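DUF1254 domain-containing protein (Vibrio parahaemolyticus, PDB 3U07) is of unknown function but joins DUF1254 and DUF1214 family regions in one chain and probably carries a signal sequence for export. Local coordinates at residues D334-K340 with Y382-S388; A410-F414 with Y426-E430; L365-R370 with D397-P402. The protein carries 2 engineered substitutions. All coordinates share one frame; numbering follows the deposited sequence.

Interaction 1 (D334-K340 with Y382-S388)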
loop_
_atom_site.group_PDB
_atom_site.type_symbol
_atom_site.label_atom_id
_atom_site.label_comp_id
_atom_site.label_asym_id
_atom_site.label_seq_id
_atom_site.Cartn_x
_atom_site.Cartn_y
_atom_site.Cartn_z
ATOM N N ASP A 334 19.668 -9.306 -25.451
ATOM C CA ASP A 334 20.408 -8.653 -24.390
ATOM C C ASP A 334 19.751 -7.273 -24.467
ATOM O O ASP A 334 19.350 -6.842 -25.549
ATOM C CB ASP A 334 21.889 -8.550 -24.738
ATOM C CG ASP A 334 22.711 -9.670 -24.132
ATOM O OD1 ASP A 334 22.129 -10.709 -23.755
ATOM O OD2 ASP A 334 23.945 -9.508 -24.040
ATOM N N TYR A 335 19.606 -6.585 -23.343
ATOM C CA TYR A 335 18.975 -5.274 -23.392
ATOM C C TYR A 335 19.805 -4.211 -22.702
ATOM O O TYR A 335 20.699 -4.516 -21.912
ATOM C CB TYR A 335 17.592 -5.319 -22.740
ATOM C CG TYR A 335 16.655 -6.344 -23.333
ATOM C CD1 TYR A 335 16.705 -7.682 -22.933
ATOM C CD2 TYR A 335 15.715 -5.977 -24.295
ATOM C CE1 TYR A 335 15.834 -8.630 -23.481
ATOM C CE2 TYR A 335 14.848 -6.912 -24.846
ATOM C CZ TYR A 335 14.911 -8.233 -24.436
ATOM O OH TYR A 335 14.050 -9.155 -24.989
ATOM N N VAL A 336 19.513 -2.957 -23.024
ATOM C CA VAL A 336 20.204 -1.843 -22.405
ATOM C C VAL A 336 19.206 -0.725 -22.109
ATOM O O VAL A 336 18.291 -0.454 -22.887
ATOM C CB VAL A 336 21.373 -1.319 -23.284
ATOM C CG1 VAL A 336 20.847 -0.700 -24.559
ATOM C CG2 VAL A 336 22.201 -0.315 -22.486
HETATM N N MSE A 337 19.399 -0.095 -20.957
HETATM C CA MSE A 337 18.552 0.985 -20.477
HETATM C C MSE A 337 19.475 2.146 -20.118
HETATM O O MSE A 337 20.360 1.990 -19.284
HETATM C CB MSE A 337 17.843 0.508 -19.219
HETATM C CG MSE A 337 16.400 0.886 -19.073
HETATM SE SE MSE A 337 15.711 0.072 -17.448
HETATM C CE MSE A 337 16.890 -1.424 -17.278
ATOM N N ARG A 338 19.280 3.304 -20.736
ATOM C CA ARG A 338 20.125 4.453 -20.427
ATOM C C ARG A 338 19.242 5.672 -20.184
ATOM O O ARG A 338 18.448 6.055 -21.043
ATOM C CB ARG A 338 21.097 4.706 -21.575
ATOM C CG ARG A 338 22.000 5.904 -21.385
ATOM C CD ARG A 338 22.941 6.018 -22.572
ATOM N NE ARG A 338 23.254 7.406 -22.898
ATOM C CZ ARG A 338 24.149 8.149 -22.257
ATOM N NH1 ARG A 338 24.838 7.640 -21.243
ATOM N NH2 ARG A 338 24.346 9.405 -22.630
ATOM N N PHE A 339 19.403 6.297 -19.021
ATOM C CA PHE A 339 18.557 7.432 -18.656
ATOM C C PHE A 339 19.153 8.327 -17.575
ATOM O O PHE A 339 20.010 7.903 -16.798
ATOM C CB PHE A 339 17.239 6.893 -18.111
ATOM C CG PHE A 339 17.431 5.900 -16.993
ATOM C CD1 PHE A 339 17.737 4.571 -17.274
ATOM C CD2 PHE A 339 17.396 6.309 -15.662
ATOM C CE1 PHE A 339 18.010 3.663 -16.254
ATOM C CE2 PHE A 339 17.669 5.411 -14.631
ATOM C CZ PHE A 339 17.979 4.085 -14.927
ATOM N N LYS A 340 18.665 9.563 -17.522
ATOM C CA LYS A 340 19.076 10.522 -16.506
ATOM C C LYS A 340 18.418 10.083 -15.191
ATOM O O LYS A 340 17.423 9.349 -15.191
ATOM C CB LYS A 340 18.577 11.927 -16.862
ATOM C CG LYS A 340 19.428 12.675 -17.887
ATOM C CD LYS A 340 19.952 13.974 -17.275
ATOM C CE LYS A 340 21.374 14.310 -17.713
ATOM N NZ LYS A 340 21.440 15.105 -18.973
ATOM N N TYR A 382 24.267 10.145 -16.720
ATOM C CA TYR A 382 23.297 9.174 -17.210
ATOM C C TYR A 382 23.606 7.846 -16.551
ATOM O O TYR A 382 24.768 7.522 -16.308
ATOM C CB TYR A 382 23.396 8.971 -18.730
ATOM C CG TYR A 382 22.628 9.964 -19.569
ATOM C CD1 TYR A 382 23.182 11.197 -19.912
ATOM C CD2 TYR A 382 21.343 9.667 -20.029
ATOM C CE1 TYR A 382 22.475 12.112 -20.699
ATOM C CE2 TYR A 382 20.627 10.576 -20.814
ATOM C CZ TYR A 382 21.201 11.794 -21.145
ATOM O OH TYR A 382 20.504 12.687 -21.925
ATOM N N TYR A 383 22.569 7.089 -16.224
ATOM C CA TYR A 383 22.787 5.769 -15.666
ATOM C C TYR A 383 22.574 4.851 -16.863
ATOM O O TYR A 383 21.801 5.164 -17.771
ATOM C CB TYR A 383 21.780 5.434 -14.565
ATOM C CG TYR A 383 22.012 6.184 -13.276
ATOM C CD1 TYR A 383 21.524 7.479 -13.103
ATOM C CD2 TYR A 383 22.714 5.595 -12.221
ATOM C CE1 TYR A 383 21.724 8.169 -11.908
ATOM C CE2 TYR A 383 22.919 6.279 -11.023
ATOM C CZ TYR A 383 22.420 7.565 -10.876
ATOM O OH TYR A 383 22.614 8.252 -9.701
ATOM N N THR A 384 23.277 3.731 -16.876
ATOM C CA THR A 384 23.154 2.783 -17.968
ATOM C C THR A 384 23.097 1.382 -17.402
ATOM O O THR A 384 24.056 0.917 -16.796
ATOM C CB THR A 384 24.354 2.867 -18.933
ATOM O OG1 THR A 384 24.334 4.124 -19.619
ATOM C CG2 THR A 384 24.292 1.742 -19.953
ATOM N N ILE A 385 21.966 0.715 -17.587
ATOM C CA ILE A 385 21.809 -0.646 -17.102
ATOM C C ILE A 385 21.899 -1.611 -18.283
ATOM O O ILE A 385 21.174 -1.467 -19.270
ATOM C CB ILE A 385 20.443 -0.847 -16.401
ATOM C CG1 ILE A 385 20.368 0.027 -15.141
ATOM C CG2 ILE A 385 20.243 -2.330 -16.069
ATOM C CD1 ILE A 385 19.049 -0.072 -14.400
ATOM N N TYR A 386 22.799 -2.585 -18.189
ATOM C CA TYR A 386 22.950 -3.577 -19.249
ATOM C C TYR A 386 22.372 -4.876 -18.706
ATOM O O TYR A 386 22.715 -5.295 -17.602
ATOM C CB TYR A 386 24.425 -3.747 -19.633
ATOM C CG TYR A 386 24.630 -4.632 -20.843
ATOM C CD1 TYR A 386 24.558 -6.022 -20.735
ATOM C CD2 TYR A 386 24.859 -4.083 -22.105
ATOM C CE1 TYR A 386 24.708 -6.847 -21.854
ATOM C CE2 TYR A 386 25.009 -4.899 -23.233
ATOM C CZ TYR A 386 24.933 -6.279 -23.100
ATOM O OH TYR A 386 25.076 -7.089 -24.208
HETATM N N MSE A 387 21.487 -5.503 -19.479
HETATM C CA MSE A 387 20.824 -6.736 -19.064
HETATM C C MSE A 387 21.062 -7.934 -19.972
HETATM O O MSE A 387 20.970 -7.827 -21.192
HETATM C CB MSE A 387 19.310 -6.504 -18.962
HETATM C CG MSE A 387 18.887 -5.472 -17.922
HETATM SE SE MSE A 387 17.083 -4.844 -18.203
HETATM C CE MSE A 387 17.513 -3.501 -19.511
ATOM N N SER A 388 21.339 -9.077 -19.356
ATOM C CA SER A 388 21.571 -10.315 -20.087
ATOM C C SER A 388 21.438 -11.525 -19.170
ATOM O O SER A 388 21.462 -11.396 -17.944
ATOM C CB SER A 388 22.968 -10.319 -20.712
ATOM O OG SER A 388 23.244 -11.574 -21.310
#
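Tyr-382 has its ring sandwiched between two basic side chains of the facing strand, Arg-338 on one face and Lys-340 on the other. The guanidinium of Arg-338 lies nearly flat on the ring, planes 22° apart, with CZ 4.0 Å from the centroid of the Tyr-382 ring in a cation-pi stack displaced toward the CG side. Its chain leaves the strand straight, CG anti to the backbone N (chi1 178°), and bends at chi3 to lay the guanidinium over the tyrosine; a salt bridge from NH1 to Asp-378 holds it there. On the opposite face, Lys-340 CG makes a CH-pi contact 3.9 Å from the Tyr-382 ring centroid. Strands 334-340 and 382-388 are the antiparallel central pair of a mixed four-stranded sheet, flanked by 432-434 and 400-402. Tyr-335, Met-337 and Phe-339 form hydrogen-bonded pairs with Met-387, Ile-385 and Tyr-383; one of the six bonds runs from Met-387 N to Tyr-335 O at 2.7 Å. Within the last pair, Phe-339 takes Tyr-383 CB over its ring face, CZ to CB 4.0 Å, while Ile-385 CD1 sits at the ring edge. Trp-348 meets the rings of Phe-339 and Tyr-383 edge-to-face. At the far end the Asp-334 carboxylate accepts hydrogen bonds from two hydroxyls, one on each oxygen. Tyr-386 OH reaches OD2 of Asp-334 at 2.7 Å on the anti lone pair, ring and carboxylate planes being almost perpendicular (89°). Ser-388 OG comes to OD1 of Asp-334 at 2.8 Å from above the carboxylate plane, and is itself also bonded to the backbone N of Asn-390.

Interaction 2 (A410-F414 with Y426-E430)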
loop_
_atom_site.group_PDB
_atom_site.type_symbol
_atom_site.label_atom_id
_atom_site.label_comp_id
_atom_site.label_asym_id
_atom_site.label_seq_id
_atom_site.Cartn_x
_atom_site.Cartn_y
_atom_site.Cartn_z
ATOM N N ALA A 410 10.113 -5.502 -15.895
ATOM C CA ALA A 410 10.894 -4.712 -14.966
ATOM C C ALA A 410 9.989 -3.727 -14.254
ATOM O O ALA A 410 9.123 -3.116 -14.874
ATOM C CB ALA A 410 12.003 -3.962 -15.718
ATOM N N ILE A 411 10.187 -3.598 -12.946
ATOM C CA ILE A 411 9.412 -2.668 -12.133
ATOM C C ILE A 411 10.345 -1.588 -11.599
ATOM O O ILE A 411 11.309 -1.891 -10.898
ATOM C CB ILE A 411 8.769 -3.361 -10.912
ATOM C CG1 ILE A 411 7.665 -4.323 -11.360
ATOM C CG2 ILE A 411 8.236 -2.303 -9.945
ATOM C CD1 ILE A 411 6.458 -3.648 -11.983
HETATM N N MSE A 412 10.075 -0.333 -11.940
HETATM C CA MSE A 412 10.899 0.758 -11.442
HETATM C C MSE A 412 10.148 1.406 -10.274
HETATM O O MSE A 412 8.950 1.683 -10.366
HETATM C CB MSE A 412 11.163 1.789 -12.543
HETATM C CG MSE A 412 12.237 2.810 -12.177
HETATM SE SE MSE A 412 12.828 3.887 -13.690
HETATM C CE MSE A 412 13.072 2.454 -14.946
ATOM N N ARG A 413 10.849 1.622 -9.169
ATOM C CA ARG A 413 10.231 2.226 -7.995
ATOM C C ARG A 413 10.858 3.577 -7.668
ATOM O O ARG A 413 12.072 3.760 -7.783
ATOM C CB ARG A 413 10.338 1.268 -6.802
ATOM C CG ARG A 413 9.522 -0.009 -6.994
ATOM C CD ARG A 413 9.562 -0.904 -5.771
ATOM N NE ARG A 413 8.590 -1.994 -5.871
ATOM C CZ ARG A 413 8.841 -3.187 -6.403
ATOM N NH1 ARG A 413 10.042 -3.464 -6.889
ATOM N NH2 ARG A 413 7.884 -4.104 -6.454
ATOM N N PHE A 414 10.015 4.526 -7.280
ATOM C CA PHE A 414 10.472 5.872 -6.955
ATOM C C PHE A 414 10.004 6.262 -5.553
ATOM O O PHE A 414 8.809 6.258 -5.257
ATOM C CB PHE A 414 9.924 6.879 -7.973
ATOM C CG PHE A 414 10.071 6.447 -9.409
ATOM C CD1 PHE A 414 9.202 5.510 -9.962
ATOM C CD2 PHE A 414 11.070 6.994 -10.216
ATOM C CE1 PHE A 414 9.320 5.123 -11.298
ATOM C CE2 PHE A 414 11.200 6.614 -11.559
ATOM C CZ PHE A 414 10.322 5.679 -12.101
ATOM N N TYR A 426 5.596 11.382 -16.151
ATOM C CA TYR A 426 6.914 10.798 -16.390
ATOM C C TYR A 426 6.775 9.382 -16.939
ATOM O O TYR A 426 6.010 8.576 -16.412
ATOM C CB TYR A 426 7.712 10.753 -15.087
ATOM C CG TYR A 426 9.024 10.002 -15.182
ATOM C CD1 TYR A 426 10.188 10.635 -15.623
ATOM C CD2 TYR A 426 9.108 8.666 -14.795
ATOM C CE1 TYR A 426 11.405 9.955 -15.667
ATOM C CE2 TYR A 426 10.316 7.978 -14.836
ATOM C CZ TYR A 426 11.459 8.628 -15.268
ATOM O OH TYR A 426 12.662 7.960 -15.271
ATOM N N GLN A 427 7.523 9.081 -17.994
ATOM C CA GLN A 427 7.481 7.760 -18.604
ATOM C C GLN A 427 8.733 6.972 -18.249
ATOM O O GLN A 427 9.829 7.518 -18.189
ATOM C CB GLN A 427 7.361 7.883 -20.126
ATOM C CG GLN A 427 6.107 8.605 -20.594
ATOM C CD GLN A 427 4.840 7.854 -20.236
ATOM O OE1 GLN A 427 4.565 6.785 -20.782
ATOM N NE2 GLN A 427 4.064 8.406 -19.307
HETATM N N MSE A 428 8.566 5.680 -18.009
HETATM C CA MSE A 428 9.698 4.843 -17.668
HETATM C C MSE A 428 10.696 4.788 -18.821
HETATM O O MSE A 428 10.303 4.678 -19.981
HETATM C CB MSE A 428 9.230 3.433 -17.352
HETATM C CG MSE A 428 10.318 2.586 -16.750
HETATM SE SE MSE A 428 9.676 0.872 -16.245
HETATM C CE MSE A 428 11.355 -0.091 -16.346
ATOM N N PRO A 429 12.000 4.879 -18.519
ATOM C CA PRO A 429 12.984 4.823 -19.604
ATOM C C PRO A 429 12.750 3.546 -20.415
ATOM O O PRO A 429 12.348 2.517 -19.870
ATOM C CB PRO A 429 14.317 4.826 -18.856
ATOM C CG PRO A 429 14.010 5.689 -17.654
ATOM C CD PRO A 429 12.651 5.160 -17.227
ATOM N N GLU A 430 12.990 3.615 -21.715
ATOM C CA GLU A 430 12.773 2.463 -22.579
ATOM C C GLU A 430 13.901 1.458 -22.449
ATOM O O GLU A 430 15.028 1.822 -22.115
ATOM C CB GLU A 430 12.667 2.921 -24.035
ATOM C CG GLU A 430 11.666 4.045 -24.265
ATOM C CD GLU A 430 11.449 4.356 -25.740
ATOM O OE1 GLU A 430 12.444 4.531 -26.469
ATOM O OE2 GLU A 430 10.281 4.434 -26.168
#
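Met-412 and Met-428, both selenomethionines, cross obliquely, the end of Met-412 against the length of Met-428, and carry most of this contact between strand 408-417 and the loop that follows helix 419-423. Both start out the same way, with CG opposite the backbone N, and then differ. Met-412 bends at its last torsion (chi3 -47°), which swings CE against the shaft of Met-428: Met-412 CE lies 3.3 Å from Met-428 CG, closer than usual for two carbons. Met-428 stays extended to its tip (chi3 155°). It therefore runs on past the methyl of Met-412 until its own CE reaches CB of Ala-410 at 4.0 Å, while its SE passes 4.1 Å from Met-412 CB. The bent methyl of Met-412 also has Pro-429 beside it, CE to CD 3.6 Å, the two side chains crossing at about a right angle. Further along the strand, Phe-414 and Tyr-426 form an oblique aromatic pair with ring planes 81° apart and centroids separated by 5.5 Å. Phe-414 presents CZ to Tyr-426 CE2 at 3.6 Å, and Ile-421 of helix 419-423 touches both residues. Ala-410, Met-412 and Phe-414 are every second residue of the strand, so the loop packs along a single face of the sheet formed with 315-319 and 347-354. Between the two segments the chemistry is wholly apolar: without a hydrogen bond to join them, what they contribute to each other is shape fit, while Arg-317 of the neighbouring strand supplies a polar hold, donating from NH2 to Tyr-426 O.

Interaction 3 (L365-R370 with D397-P402)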
loop_
_atom_site.group_PDB
_atom_site.type_symbol
_atom_site.label_atom_id
_atom_site.label_comp_id
_atom_site.label_asym_id
_atom_site.label_seq_id
_atom_site.Cartn_x
_atom_site.Cartn_y
_atom_site.Cartn_z
ATOM N N LEU A 365 24.417 -14.446 -9.475
ATOM C CA LEU A 365 24.790 -13.282 -8.675
ATOM C C LEU A 365 23.766 -12.965 -7.591
ATOM O O LEU A 365 24.041 -12.190 -6.673
ATOM C CB LEU A 365 24.958 -12.059 -9.581
ATOM C CG LEU A 365 26.285 -11.841 -10.310
ATOM C CD1 LEU A 365 26.812 -13.146 -10.874
ATOM C CD2 LEU A 365 26.077 -10.815 -11.411
ATOM N N ASN A 366 22.592 -13.574 -7.694
ATOM C CA ASN A 366 21.522 -13.325 -6.741
ATOM C C ASN A 366 21.301 -11.814 -6.710
ATOM O O ASN A 366 21.138 -11.205 -5.653
ATOM C CB ASN A 366 21.901 -13.844 -5.353
ATOM C CG ASN A 366 20.776 -14.627 -4.705
ATOM O OD1 ASN A 366 19.683 -14.102 -4.487
ATOM N ND2 ASN A 366 21.037 -15.894 -4.400
ATOM N N ARG A 367 21.321 -11.230 -7.904
ATOM C CA ARG A 367 21.123 -9.804 -8.115
ATOM C C ARG A 367 19.830 -9.677 -8.906
ATOM O O ARG A 367 19.719 -10.203 -10.014
ATOM C CB ARG A 367 22.290 -9.231 -8.917
ATOM C CG ARG A 367 22.098 -7.791 -9.340
ATOM C CD ARG A 367 23.323 -7.271 -10.061
ATOM N NE ARG A 367 24.502 -7.319 -9.206
ATOM C CZ ARG A 367 25.705 -6.888 -9.566
ATOM N NH1 ARG A 367 25.894 -6.376 -10.774
ATOM N NH2 ARG A 367 26.720 -6.969 -8.718
ATOM N N HIS A 368 18.859 -8.972 -8.343
ATOM C CA HIS A 368 17.563 -8.830 -8.985
ATOM C C HIS A 368 17.160 -7.388 -9.239
ATOM O O HIS A 368 16.120 -7.127 -9.845
ATOM C CB HIS A 368 16.515 -9.520 -8.116
ATOM C CG HIS A 368 16.928 -10.889 -7.672
ATOM N ND1 HIS A 368 16.779 -12.007 -8.465
ATOM C CD2 HIS A 368 17.573 -11.304 -6.555
ATOM C CE1 HIS A 368 17.317 -13.050 -7.859
ATOM N NE2 HIS A 368 17.807 -12.650 -6.699
ATOM N N SER A 369 17.983 -6.453 -8.780
ATOM C CA SER A 369 17.678 -5.044 -8.966
ATOM C C SER A 369 18.938 -4.191 -9.019
ATOM O O SER A 369 20.017 -4.629 -8.625
ATOM C CB SER A 369 16.781 -4.554 -7.826
ATOM O OG SER A 369 17.440 -4.698 -6.578
ATOM N N ARG A 370 18.784 -2.976 -9.534
ATOM C CA ARG A 370 19.870 -2.004 -9.632
ATOM C C ARG A 370 19.225 -0.659 -9.313
ATOM O O ARG A 370 18.035 -0.461 -9.576
ATOM C CB ARG A 370 20.456 -1.967 -11.043
ATOM C CG ARG A 370 21.325 -3.159 -11.419
ATOM C CD ARG A 370 22.669 -3.133 -10.697
ATOM N NE ARG A 370 22.602 -3.722 -9.362
ATOM C CZ ARG A 370 23.643 -3.826 -8.541
ATOM N NH1 ARG A 370 24.835 -3.379 -8.914
ATOM N NH2 ARG A 370 23.494 -4.381 -7.346
ATOM N N ASP A 397 30.692 -5.858 -12.156
ATOM C CA ASP A 397 30.019 -4.802 -12.908
ATOM C C ASP A 397 28.754 -4.349 -12.178
ATOM O O ASP A 397 27.732 -5.041 -12.189
ATOM C CB ASP A 397 29.646 -5.287 -14.305
ATOM C CG ASP A 397 29.140 -4.167 -15.185
ATOM O OD1 ASP A 397 28.828 -3.086 -14.642
ATOM O OD2 ASP A 397 29.052 -4.362 -16.415
ATOM N N PRO A 398 28.807 -3.165 -11.549
ATOM C CA PRO A 398 27.674 -2.610 -10.807
ATOM C C PRO A 398 26.478 -2.234 -11.678
ATOM O O PRO A 398 25.352 -2.183 -11.189
ATOM C CB PRO A 398 28.288 -1.397 -10.120
ATOM C CG PRO A 398 29.221 -0.897 -11.165
ATOM C CD PRO A 398 29.903 -2.179 -11.626
ATOM N N ASN A 399 26.724 -1.968 -12.960
ATOM C CA ASN A 399 25.648 -1.591 -13.872
ATOM C C ASN A 399 25.014 -2.785 -14.578
ATOM O O ASN A 399 24.106 -2.622 -15.396
ATOM C CB ASN A 399 26.149 -0.586 -14.913
ATOM C CG ASN A 399 26.593 0.723 -14.292
ATOM O OD1 ASN A 399 26.131 1.097 -13.215
ATOM N ND2 ASN A 399 27.482 1.436 -14.976
ATOM N N PHE A 400 25.482 -3.985 -14.261
ATOM C CA PHE A 400 24.929 -5.178 -14.883
ATOM C C PHE A 400 23.758 -5.742 -14.096
ATOM O O PHE A 400 23.860 -5.981 -12.889
ATOM C CB PHE A 400 25.986 -6.275 -15.020
ATOM C CG PHE A 400 25.467 -7.518 -15.678
ATOM C CD1 PHE A 400 25.331 -7.578 -17.060
ATOM C CD2 PHE A 400 25.042 -8.598 -14.912
ATOM C CE1 PHE A 400 24.778 -8.696 -17.671
ATOM C CE2 PHE A 400 24.486 -9.721 -15.512
ATOM C CZ PHE A 400 24.352 -9.770 -16.895
ATOM N N LEU A 401 22.644 -5.965 -14.785
ATOM C CA LEU A 401 21.467 -6.518 -14.137
ATOM C C LEU A 401 21.077 -7.813 -14.831
ATOM O O LEU A 401 20.693 -7.810 -16.001
ATOM C CB LEU A 401 20.303 -5.514 -14.180
ATOM C CG LEU A 401 18.960 -5.941 -13.578
ATOM C CD1 LEU A 401 19.156 -6.580 -12.204
ATOM C CD2 LEU A 401 18.052 -4.720 -13.476
ATOM N N PRO A 402 21.199 -8.948 -14.118
ATOM C CA PRO A 402 20.857 -10.265 -14.654
ATOM C C PRO A 402 19.397 -10.296 -15.079
ATOM O O PRO A 402 18.552 -9.641 -14.473
ATOM C CB PRO A 402 21.125 -11.200 -13.473
ATOM C CG PRO A 402 22.232 -10.515 -12.748
ATOM C CD PRO A 402 21.765 -9.076 -12.763
#
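A type I beta turn from Asp-397 to Phe-400, overlapped by an Asx turn in which Asp-397 OD1 accepts from Asn-399 N, offers its carbonyls to two arginines, Arg-367 and Arg-370. Arg-367 NH1 donates to two of them, both near its guanidinium plane: Asp-397 O at 2.7 Å, and Phe-400 O at 3.0 Å along a nearly straight bond of 169° that lies on a carbonyl lone pair. Asp-397 O is shared, for Phe-400 N closes the turn on it from the opposite face of its plane. A bend at chi3 (-61°) turns Arg-367 toward these oxygens, and its CD packs 3.6 Å from Pro-402 CD. Arg-370 lays its guanidinium over that of Arg-367 and points NH1 at Pro-398 O, although that oxygen is less surely placed. Its NE is bonded to Ser-369 O, 2.8 Å away, which helps set the rotation of the group. Leu-401 CD1 tucks against the backbone, 3.6 Å from Ser-369 N, and Leu-365 CD2 rests near Pro-402. Two like-charged groups thus lie face to face, with neutral carbonyls at their edges, whose negative ends, perhaps with the nearby Asp-397 carboxylate, would partly offset their charge.

All three interactions lie on the same side of the chain's centre, in its C-terminal part. Interactions 1 and 3 interleave along the chain, and interaction 2 follows both. Strand 400-402 of interaction 3 is the neighbour of 382-388 in the mixed sheet, so interactions 1 and 3, centres about 11 Å apart, touch through the backbone of Tyr-386 with Asn-399 and Leu-401. Interaction 2 is centred about 12 Å from interaction 1. Interactions 2 and 3, centres about 17 Å apart, do not touch, yet strands 408-417 and 369-371 belong to one antiparallel sheet. Interaction 3 joins that sheet to the mixed one directly; interaction 2 does so through the loop leading into strand 432-434, where Pro-429 packs on Phe-339 and Glu-430 on Met-337.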